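Local coordinates for LPP20 lipofamily protein (Helicobacter pylori R046Wa, PDB 4KZS) that is a secreted protein of unknown function, built round a three-helix bundle and possibly linked to the outer membrane and the Tol-Pal system, at residues K29-L40 and I94-N102; A195-V203 and E253-R262. All coordinates share one frame; numbering follows the deposited sequence.

Interaction 1. Residues K29-L40 and I94-N102; sequences KEASKQKALADL and IYYTRVRIN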
loop_
_atom_site.group_PDB
_atom_site.type_symbol
_atom_site.label_atom_id
_atom_site.label_comp_id
_atom_site.label_asym_id
_atom_site.label_seq_id
_atom_site.Cartn_x
_atom_site.Cartn_y
_atom_site.Cartn_z
ATOM N N LYS A 29 21.931 -23.494 -9.156
ATOM C CA LYS A 29 20.686 -23.882 -9.824
ATOM C C LYS A 29 19.541 -22.943 -9.465
ATOM O O LYS A 29 18.846 -22.425 -10.357
ATOM C CB LYS A 29 20.317 -25.334 -9.501
ATOM C CG LYS A 29 19.162 -25.920 -10.307
ATOM C CD LYS A 29 18.964 -27.376 -9.906
ATOM C CE LYS A 29 17.815 -28.038 -10.665
ATOM N NZ LYS A 29 17.496 -29.455 -10.323
ATOM N N GLU A 30 19.365 -22.716 -8.162
ATOM C CA GLU A 30 18.357 -21.795 -7.651
ATOM C C GLU A 30 18.584 -20.401 -8.209
ATOM O O GLU A 30 17.652 -19.761 -8.722
ATOM C CB GLU A 30 18.356 -21.778 -6.120
ATOM C CG GLU A 30 17.497 -20.681 -5.467
ATOM C CD GLU A 30 15.983 -20.865 -5.631
ATOM O OE1 GLU A 30 15.225 -19.970 -5.177
ATOM O OE2 GLU A 30 15.551 -21.896 -6.200
ATOM N N ALA A 31 19.812 -19.924 -8.121
ATOM C CA ALA A 31 20.127 -18.583 -8.660
ATOM C C ALA A 31 19.791 -18.521 -10.150
ATOM O O ALA A 31 19.408 -17.459 -10.682
ATOM C CB ALA A 31 21.585 -18.241 -8.443
ATOM N N SER A 32 19.918 -19.666 -10.820
ATOM C CA SER A 32 19.640 -19.691 -12.228
ATOM C C SER A 32 18.148 -19.454 -12.423
ATOM O O SER A 32 17.761 -18.468 -13.077
ATOM C CB SER A 32 20.122 -21.007 -12.836
ATOM O OG SER A 32 19.823 -21.056 -14.204
ATOM N N LYS A 33 17.329 -20.334 -11.820
ATOM C CA LYS A 33 15.871 -20.144 -11.735
ATOM C C LYS A 33 15.516 -18.684 -11.501
ATOM O O LYS A 33 14.791 -18.078 -12.328
ATOM C CB LYS A 33 15.245 -21.059 -10.672
ATOM C CG LYS A 33 15.196 -22.514 -11.120
ATOM C CD LYS A 33 14.425 -23.467 -10.197
ATOM C CE LYS A 33 15.178 -24.830 -10.103
ATOM N NZ LYS A 33 14.511 -25.994 -9.421
ATOM N N GLN A 34 16.073 -18.082 -10.442
ATOM C CA GLN A 34 15.746 -16.677 -10.165
ATOM C C GLN A 34 16.138 -15.719 -11.272
ATOM O O GLN A 34 15.341 -14.829 -11.601
ATOM C CB GLN A 34 16.279 -16.186 -8.840
ATOM C CG GLN A 34 15.767 -16.968 -7.628
ATOM C CD GLN A 34 14.230 -17.105 -7.526
ATOM O OE1 GLN A 34 13.452 -16.197 -7.889
ATOM N NE2 GLN A 34 13.792 -18.249 -7.002
ATOM N N LYS A 35 17.315 -15.899 -11.882
ATOM C CA LYS A 35 17.762 -14.928 -12.924
ATOM C C LYS A 35 16.773 -15.126 -14.093
ATOM O O LYS A 35 16.380 -14.159 -14.720
ATOM C CB LYS A 35 19.291 -15.023 -13.291
ATOM C CG LYS A 35 19.899 -14.028 -14.349
ATOM C CD LYS A 35 21.195 -14.527 -15.130
ATOM C CE LYS A 35 21.486 -13.869 -16.534
ATOM N NZ LYS A 35 22.542 -14.380 -17.515
ATOM N N ALA A 36 16.293 -16.352 -14.319
ATOM C CA ALA A 36 15.440 -16.596 -15.478
ATOM C C ALA A 36 14.022 -15.993 -15.283
ATOM O O ALA A 36 13.475 -15.423 -16.216
ATOM C CB ALA A 36 15.398 -18.078 -15.778
ATOM N N LEU A 37 13.423 -16.084 -14.090
ATOM C CA LEU A 37 12.123 -15.401 -13.858
ATOM C C LEU A 37 12.254 -13.913 -14.021
ATOM O O LEU A 37 11.430 -13.251 -14.681
ATOM C CB LEU A 37 11.629 -15.539 -12.430
ATOM C CG LEU A 37 10.948 -16.769 -11.889
ATOM C CD1 LEU A 37 10.090 -16.249 -10.746
ATOM C CD2 LEU A 37 10.111 -17.417 -12.976
ATOM N N ALA A 38 13.247 -13.354 -13.330
ATOM C CA ALA A 38 13.469 -11.931 -13.409
ATOM C C ALA A 38 13.459 -11.592 -14.879
ATOM O O ALA A 38 12.674 -10.752 -15.336
ATOM C CB ALA A 38 14.790 -11.591 -12.796
ATOM N N ASP A 39 14.252 -12.333 -15.650
ATOM C CA ASP A 39 14.390 -11.997 -17.036
ATOM C C ASP A 39 13.077 -12.168 -17.766
ATOM O O ASP A 39 12.773 -11.438 -18.715
ATOM C CB ASP A 39 15.519 -12.770 -17.684
ATOM C CG ASP A 39 15.606 -12.505 -19.145
ATOM O OD1 ASP A 39 15.721 -11.315 -19.539
ATOM O OD2 ASP A 39 15.514 -13.485 -19.903
ATOM N N LEU A 40 12.275 -13.106 -17.286
ATOM C CA LEU A 40 10.938 -13.342 -17.861
ATOM C C LEU A 40 9.951 -12.208 -17.541
ATOM O O LEU A 40 9.226 -11.765 -18.467
ATOM C CB LEU A 40 10.374 -14.707 -17.395
ATOM C CG LEU A 40 8.874 -14.812 -17.525
ATOM C CD1 LEU A 40 8.487 -14.566 -18.958
ATOM C CD2 LEU A 40 8.509 -16.217 -17.202
ATOM N N ILE A 94 28.486 -23.632 -13.928
ATOM C CA ILE A 94 27.411 -22.711 -14.194
ATOM C C ILE A 94 26.108 -23.419 -14.573
ATOM O O ILE A 94 26.113 -24.461 -15.244
ATOM C CB ILE A 94 27.794 -21.620 -15.182
ATOM C CG1 ILE A 94 27.770 -22.163 -16.570
ATOM C CG2 ILE A 94 29.172 -21.043 -14.851
ATOM C CD1 ILE A 94 27.453 -21.069 -17.552
ATOM N N TYR A 95 25.003 -22.859 -14.086
ATOM C CA TYR A 95 23.685 -23.392 -14.358
ATOM C C TYR A 95 22.938 -22.461 -15.295
ATOM O O TYR A 95 23.191 -21.225 -15.331
ATOM C CB TYR A 95 22.933 -23.579 -13.058
ATOM C CG TYR A 95 23.683 -24.432 -12.075
ATOM C CD1 TYR A 95 24.886 -23.988 -11.486
ATOM C CD2 TYR A 95 23.192 -25.698 -11.724
ATOM C CE1 TYR A 95 25.582 -24.804 -10.586
ATOM C CE2 TYR A 95 23.869 -26.522 -10.829
ATOM C CZ TYR A 95 25.051 -26.073 -10.267
ATOM O OH TYR A 95 25.667 -26.932 -9.397
ATOM N N TYR A 96 22.036 -23.054 -16.065
ATOM C CA TYR A 96 21.225 -22.287 -16.991
ATOM C C TYR A 96 19.818 -22.792 -16.823
ATOM O O TYR A 96 19.588 -24.008 -16.661
ATOM C CB TYR A 96 21.711 -22.510 -18.436
ATOM C CG TYR A 96 20.794 -21.965 -19.516
ATOM C CD1 TYR A 96 20.935 -20.675 -19.994
ATOM C CD2 TYR A 96 19.801 -22.766 -20.092
ATOM C CE1 TYR A 96 20.101 -20.189 -21.000
ATOM C CE2 TYR A 96 18.978 -22.280 -21.105
ATOM C CZ TYR A 96 19.141 -21.000 -21.534
ATOM O OH TYR A 96 18.332 -20.540 -22.503
ATOM N N THR A 97 18.870 -21.863 -16.869
ATOM C CA THR A 97 17.435 -22.166 -16.738
ATOM C C THR A 97 16.719 -21.294 -17.773
ATOM O O THR A 97 17.067 -20.085 -18.003
ATOM C CB THR A 97 16.916 -21.844 -15.317
ATOM O OG1 THR A 97 17.633 -22.619 -14.342
ATOM C CG2 THR A 97 15.465 -22.200 -15.155
ATOM N N ARG A 98 15.752 -21.887 -18.454
ATOM C CA ARG A 98 14.917 -21.050 -19.280
ATOM C C ARG A 98 13.445 -21.376 -18.971
ATOM O O ARG A 98 13.114 -22.518 -18.725
ATOM C CB ARG A 98 15.293 -21.313 -20.711
ATOM C CG ARG A 98 14.450 -20.610 -21.748
ATOM C CD ARG A 98 14.354 -21.664 -22.841
ATOM N NE ARG A 98 14.577 -21.030 -24.102
ATOM C CZ ARG A 98 14.383 -21.602 -25.264
ATOM N NH1 ARG A 98 14.025 -22.875 -25.356
ATOM N NH2 ARG A 98 14.605 -20.884 -26.331
ATOM N N VAL A 99 12.595 -20.357 -18.959
ATOM C CA VAL A 99 11.242 -20.464 -18.479
ATOM C C VAL A 99 10.392 -19.744 -19.453
ATOM O O VAL A 99 10.874 -18.951 -20.226
ATOM C CB VAL A 99 11.014 -19.767 -17.134
ATOM C CG1 VAL A 99 11.826 -20.417 -16.058
ATOM C CG2 VAL A 99 11.468 -18.342 -17.212
ATOM N N ARG A 100 9.114 -20.093 -19.469
ATOM C CA ARG A 100 8.152 -19.428 -20.313
ATOM C C ARG A 100 6.793 -19.455 -19.673
ATOM O O ARG A 100 6.544 -20.195 -18.678
ATOM C CB ARG A 100 8.087 -20.122 -21.642
ATOM C CG ARG A 100 7.574 -21.540 -21.544
ATOM C CD ARG A 100 7.476 -22.115 -22.932
ATOM N NE ARG A 100 6.723 -23.370 -22.935
ATOM C CZ ARG A 100 6.269 -23.954 -24.052
ATOM N NH1 ARG A 100 6.510 -23.433 -25.248
ATOM N NH2 ARG A 100 5.596 -25.068 -23.983
ATOM N N ILE A 101 5.889 -18.664 -20.233
ATOM C CA ILE A 101 4.517 -18.658 -19.733
ATOM C C ILE A 101 3.637 -18.270 -20.835
ATOM O O ILE A 101 4.003 -17.417 -21.640
ATOM C CB ILE A 101 4.307 -17.642 -18.615
ATOM C CG1 ILE A 101 2.924 -17.820 -18.009
ATOM C CG2 ILE A 101 4.542 -16.190 -19.097
ATOM C CD1 ILE A 101 2.796 -17.242 -16.595
ATOM N N ASN A 102 2.484 -18.925 -20.866
ATOM C CA ASN A 102 1.416 -18.663 -21.807
ATOM C C ASN A 102 0.887 -17.238 -21.657
ATOM O O ASN A 102 0.535 -16.811 -20.585
ATOM C CB ASN A 102 0.309 -19.645 -21.508
ATOM C CG ASN A 102 -0.825 -19.516 -22.474
ATOM O OD1 ASN A 102 -1.686 -18.652 -22.321
ATOM N ND2 ASN A 102 -0.840 -20.376 -23.476
#
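S32 OG and T97 OG1 form a hydrogen bond of 2.7 Å, and either hydroxyl could be the donor. S32 OG also makes a weak hydrogen bond to the backbone oxygen of G24 on strand 19-26. One buried hydroxyl thus ties helix 29-40 to two strands. S32 holds OG anti to its own backbone N (chi1 178°), which aims it at the strand. T97 OG1, anti to its carbonyl carbon, meets it from the strand, while T97 CG2 rests near K33 CA at 4.0 Å. Towards the start of the helix, the Y95 ring turns one face to the backbone N of K29. That N lies over the ring, displaced toward CG, 3.5 Å from Y95 CG. K29 CB lies 3.7 Å from Y95 CD2, and the rest of the extended lysine leads away. The helix packs on one face of the antiparallel sheet 19-26, 94-102, 84-91. It meets the central strand at 37°, with the N-to-C directions roughly alike. Y95, T97, V99 and I101 alternate onto this face. A36 CB lies against the strand backbone near T97 O, and packs on V99 CG2 at 4.2 Å. Further along, V99 CG2 meets L40 CD2 at 3.6 Å, and L40 CD1 reaches I101 CG2 at 4.3 Å. On the other face of the strand, R100 forms a salt bridge with E84.

Interaction 2. Residues A195-V203 and E253-R262; sequences ALISAYARV and EKNKNFAITR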
loop_
_atom_site.group_PDB
_atom_site.type_symbol
_atom_site.label_atom_id
_atom_site.label_comp_id
_atom_site.label_asym_id
_atom_site.label_seq_id
_atom_site.Cartn_x
_atom_site.Cartn_y
_atom_site.Cartn_z
ATOM N N ALA A 195 1.335 22.483 17.682
ATOM C CA ALA A 195 2.372 21.569 17.170
ATOM C C ALA A 195 1.851 20.155 16.933
ATOM O O ALA A 195 2.163 19.506 15.939
ATOM C CB ALA A 195 3.567 21.526 18.119
ATOM N N LEU A 196 1.032 19.698 17.852
ATOM C CA LEU A 196 0.583 18.359 17.779
ATOM C C LEU A 196 -0.442 18.222 16.698
ATOM O O LEU A 196 -0.255 17.399 15.801
ATOM C CB LEU A 196 0.030 17.897 19.133
ATOM C CG LEU A 196 1.040 17.574 20.265
ATOM C CD1 LEU A 196 0.432 16.579 21.262
ATOM C CD2 LEU A 196 2.404 17.083 19.778
ATOM N N ILE A 197 -1.509 19.028 16.770
ATOM C CA ILE A 197 -2.548 19.011 15.735
ATOM C C ILE A 197 -1.952 19.191 14.336
ATOM O O ILE A 197 -2.404 18.566 13.396
ATOM C CB ILE A 197 -3.618 20.081 15.976
ATOM C CG1 ILE A 197 -4.436 19.714 17.237
ATOM C CG2 ILE A 197 -4.524 20.221 14.764
ATOM C CD1 ILE A 197 -5.800 20.394 17.403
ATOM N N SER A 198 -0.928 20.032 14.233
ATOM C CA SER A 198 -0.198 20.263 13.030
ATOM C C SER A 198 0.495 19.021 12.506
ATOM O O SER A 198 0.603 18.843 11.300
ATOM C CB SER A 198 0.849 21.342 13.317
ATOM O OG SER A 198 1.842 21.420 12.312
ATOM N N ALA A 199 1.029 18.193 13.398
ATOM C CA ALA A 199 1.746 16.997 12.974
ATOM C C ALA A 199 0.719 15.880 12.695
ATOM O O ALA A 199 0.730 15.215 11.664
ATOM C CB ALA A 199 2.745 16.592 14.046
ATOM N N TYR A 200 -0.190 15.713 13.634
ATOM C CA TYR A 200 -1.345 14.883 13.458
ATOM C C TYR A 200 -1.955 15.138 12.094
ATOM O O TYR A 200 -2.576 14.259 11.538
ATOM C CB TYR A 200 -2.372 15.247 14.524
ATOM C CG TYR A 200 -2.434 14.352 15.751
ATOM C CD1 TYR A 200 -3.483 13.437 15.890
ATOM C CD2 TYR A 200 -1.492 14.444 16.792
ATOM C CE1 TYR A 200 -3.596 12.620 17.001
ATOM C CE2 TYR A 200 -1.590 13.613 17.908
ATOM C CZ TYR A 200 -2.659 12.711 18.005
ATOM O OH TYR A 200 -2.831 11.869 19.084
ATOM N N ALA A 201 -1.784 16.343 11.548
ATOM C CA ALA A 201 -2.491 16.771 10.330
ATOM C C ALA A 201 -1.836 16.292 9.036
ATOM O O ALA A 201 -2.491 16.238 7.972
ATOM C CB ALA A 201 -2.611 18.283 10.302
ATOM N N ARG A 202 -0.541 15.969 9.103
ATOM C CA ARG A 202 0.150 15.477 7.902
ATOM C C ARG A 202 -0.207 13.999 7.621
ATOM O O ARG A 202 0.316 13.367 6.695
ATOM C CB ARG A 202 1.663 15.789 7.909
ATOM C CG ARG A 202 2.428 15.246 9.084
ATOM C CD ARG A 202 3.909 15.635 9.043
ATOM N NE ARG A 202 4.582 15.351 7.762
ATOM C CZ ARG A 202 5.870 15.605 7.488
ATOM N NH1 ARG A 202 6.681 16.145 8.394
ATOM N NH2 ARG A 202 6.363 15.307 6.291
ATOM N N VAL A 203 -1.163 13.502 8.401
ATOM C CA VAL A 203 -1.575 12.127 8.380
ATOM C C VAL A 203 -3.070 12.069 8.662
ATOM O O VAL A 203 -3.722 11.111 8.319
ATOM C CB VAL A 203 -0.808 11.365 9.484
ATOM C CG1 VAL A 203 -1.653 10.279 10.165
ATOM C CG2 VAL A 203 0.523 10.847 8.953
ATOM N N GLU A 253 8.638 16.855 19.886
ATOM C CA GLU A 253 7.498 15.992 20.202
ATOM C C GLU A 253 6.616 15.873 18.963
ATOM O O GLU A 253 5.849 14.922 18.812
ATOM C CB GLU A 253 6.675 16.446 21.406
ATOM C CG GLU A 253 5.529 15.457 21.664
ATOM C CD GLU A 253 4.663 15.742 22.881
ATOM O OE1 GLU A 253 4.371 16.921 23.165
ATOM O OE2 GLU A 253 4.247 14.764 23.541
ATOM N N LYS A 254 6.768 16.845 18.069
ATOM C CA LYS A 254 6.079 16.866 16.785
ATOM C C LYS A 254 6.896 16.062 15.761
ATOM O O LYS A 254 6.473 15.000 15.288
ATOM C CB LYS A 254 5.889 18.333 16.354
ATOM C CG LYS A 254 5.193 18.578 15.028
ATOM C CD LYS A 254 4.910 20.058 14.793
ATOM C CE LYS A 254 6.182 20.878 14.693
ATOM N NZ LYS A 254 7.105 20.336 13.659
ATOM N N ASN A 255 8.082 16.575 15.454
ATOM C CA ASN A 255 9.030 15.949 14.533
ATOM C C ASN A 255 9.182 14.440 14.791
ATOM O O ASN A 255 9.493 13.656 13.892
ATOM C CB ASN A 255 10.401 16.644 14.664
ATOM C CG ASN A 255 10.298 18.141 15.012
ATOM O OD1 ASN A 255 11.271 18.750 15.473
ATOM N ND2 ASN A 255 9.126 18.735 14.790
ATOM N N LYS A 256 8.958 14.047 16.038
ATOM C CA LYS A 256 9.077 12.673 16.441
ATOM C C LYS A 256 7.705 12.020 16.408
ATOM O O LYS A 256 7.600 10.824 16.148
ATOM C CB LYS A 256 9.693 12.570 17.847
ATOM C CG LYS A 256 9.832 11.140 18.374
ATOM C CD LYS A 256 9.493 11.005 19.859
ATOM C CE LYS A 256 8.036 11.307 20.218
ATOM N NZ LYS A 256 7.027 10.391 19.629
ATOM N N ASN A 257 6.656 12.789 16.679
ATOM C CA ASN A 257 5.302 12.212 16.644
ATOM C C ASN A 257 4.913 11.683 15.255
ATOM O O ASN A 257 4.297 10.623 15.128
ATOM C CB ASN A 257 4.222 13.179 17.135
ATOM C CG ASN A 257 2.878 12.494 17.276
ATOM O OD1 ASN A 257 2.768 11.285 17.079
ATOM N ND2 ASN A 257 1.847 13.255 17.605
ATOM N N PHE A 258 5.272 12.433 14.219
ATOM C CA PHE A 258 5.007 11.995 12.864
ATOM C C PHE A 258 5.556 10.579 12.758
ATOM O O PHE A 258 4.770 9.589 12.756
ATOM C CB PHE A 258 5.660 12.945 11.851
ATOM C CG PHE A 258 5.393 12.598 10.401
ATOM C CD1 PHE A 258 6.386 12.808 9.428
ATOM C CD2 PHE A 258 4.166 12.075 9.988
ATOM C CE1 PHE A 258 6.165 12.497 8.086
ATOM C CE2 PHE A 258 3.946 11.766 8.646
ATOM C CZ PHE A 258 4.942 11.987 7.694
ATOM N N ALA A 259 6.898 10.505 12.749
ATOM C CA ALA A 259 7.665 9.254 12.601
ATOM C C ALA A 259 7.058 8.087 13.405
ATOM O O ALA A 259 7.012 6.958 12.915
ATOM C CB ALA A 259 9.145 9.472 12.935
ATOM N N ILE A 260 6.559 8.379 14.607
ATOM C CA ILE A 260 5.780 7.418 15.361
ATOM C C ILE A 260 4.541 6.974 14.577
ATOM O O ILE A 260 4.424 5.808 14.234
ATOM C CB ILE A 260 5.399 7.971 16.765
ATOM C CG1 ILE A 260 6.635 7.987 17.707
ATOM C CG2 ILE A 260 4.153 7.257 17.351
ATOM C CD1 ILE A 260 7.154 6.647 18.260
ATOM N N THR A 261 3.645 7.927 14.284
ATOM C CA THR A 261 2.283 7.662 13.765
ATOM C C THR A 261 2.437 7.016 12.371
ATOM O O THR A 261 1.699 6.107 11.989
ATOM C CB THR A 261 1.388 8.965 13.715
ATOM O OG1 THR A 261 2.023 10.076 14.383
ATOM C CG2 THR A 261 -0.018 8.742 14.322
ATOM N N ARG A 262 3.436 7.467 11.623
ATOM C CA ARG A 262 3.668 6.909 10.296
ATOM C C ARG A 262 3.934 5.409 10.417
ATOM O O ARG A 262 3.100 4.590 10.025
ATOM C CB ARG A 262 4.838 7.615 9.602
ATOM C CG ARG A 262 4.838 7.457 8.093
ATOM C CD ARG A 262 5.593 8.583 7.406
ATOM N NE ARG A 262 5.197 8.766 6.006
ATOM C CZ ARG A 262 4.017 9.237 5.599
ATOM N NH1 ARG A 262 3.076 9.564 6.475
ATOM N NH2 ARG A 262 3.768 9.372 4.302
#
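R202 lays its side chain across one face of the F258 ring. CB points towards helix 253-262, and with CG between the backbone N and the carbonyl carbon the chain is carried over the ring. CG lies 3.7 Å from F258 CD2, near one side of the ring. CD is over the face, 3.6 Å from the ring centroid, a CH-pi contact. The chain then bends at chi3 (-51°). NE passes above the ring, offset towards the rim. The guanidinium lies flat on the ring, with planes 11° apart, as an off-centre cation-pi stack. The model brings these two groups closer than is reliable, so their exact overlap is doubtful. V203 CG2 takes the edge of the same ring, 3.6 Å from F258 CE2. This methyl also meets the edge of the R262 guanidinium at NH1, 3.8 Å away. At the other end of the contact, K254 reaches across to helix 190-200. Its CG meets A199 CB, and its CD is 3.9 Å from A195 CB. L196 CD2 packs against the E253 side chain, whose OE1 is 3.9 Å away. N257 ND2 approaches Y200 CE2 at 3.5 Å. The axes of the two helical segments come within 9.0 Å and run at 30° in a similar direction. Around this pairing of helix 190-200 with helix 252-262, Y200 touches N217, V203 touches L134 and E253 OE2 is hydrogen-bonded to S223 N; the parallel sheet 205-207, 179-182, 214-215 belongs to the same C-terminal region.

Interactions 1 and 2 lie on opposite sides of the chain's centre. Their own centres are 46 Å apart, and their nearest atoms are about 29 Å apart, so they do not touch. They follow one another along the chain: interaction 1 closes before interaction 2 begins. Interaction 1 belongs to the N-terminal LPP20 lipoprotein region, interaction 2 to the C-terminal one. Helices 103-121, 135-157 and 165-172 come between them in sequence. The two contacts differ in kind. In 29-40 with 94-102 a helix meets a sheet strand and a hydroxyl pair bonds across. In 195-203 with 253-262 a helix and the loop after it meet a second helix, by apolar contacts and one guanidinium-on-ring stack.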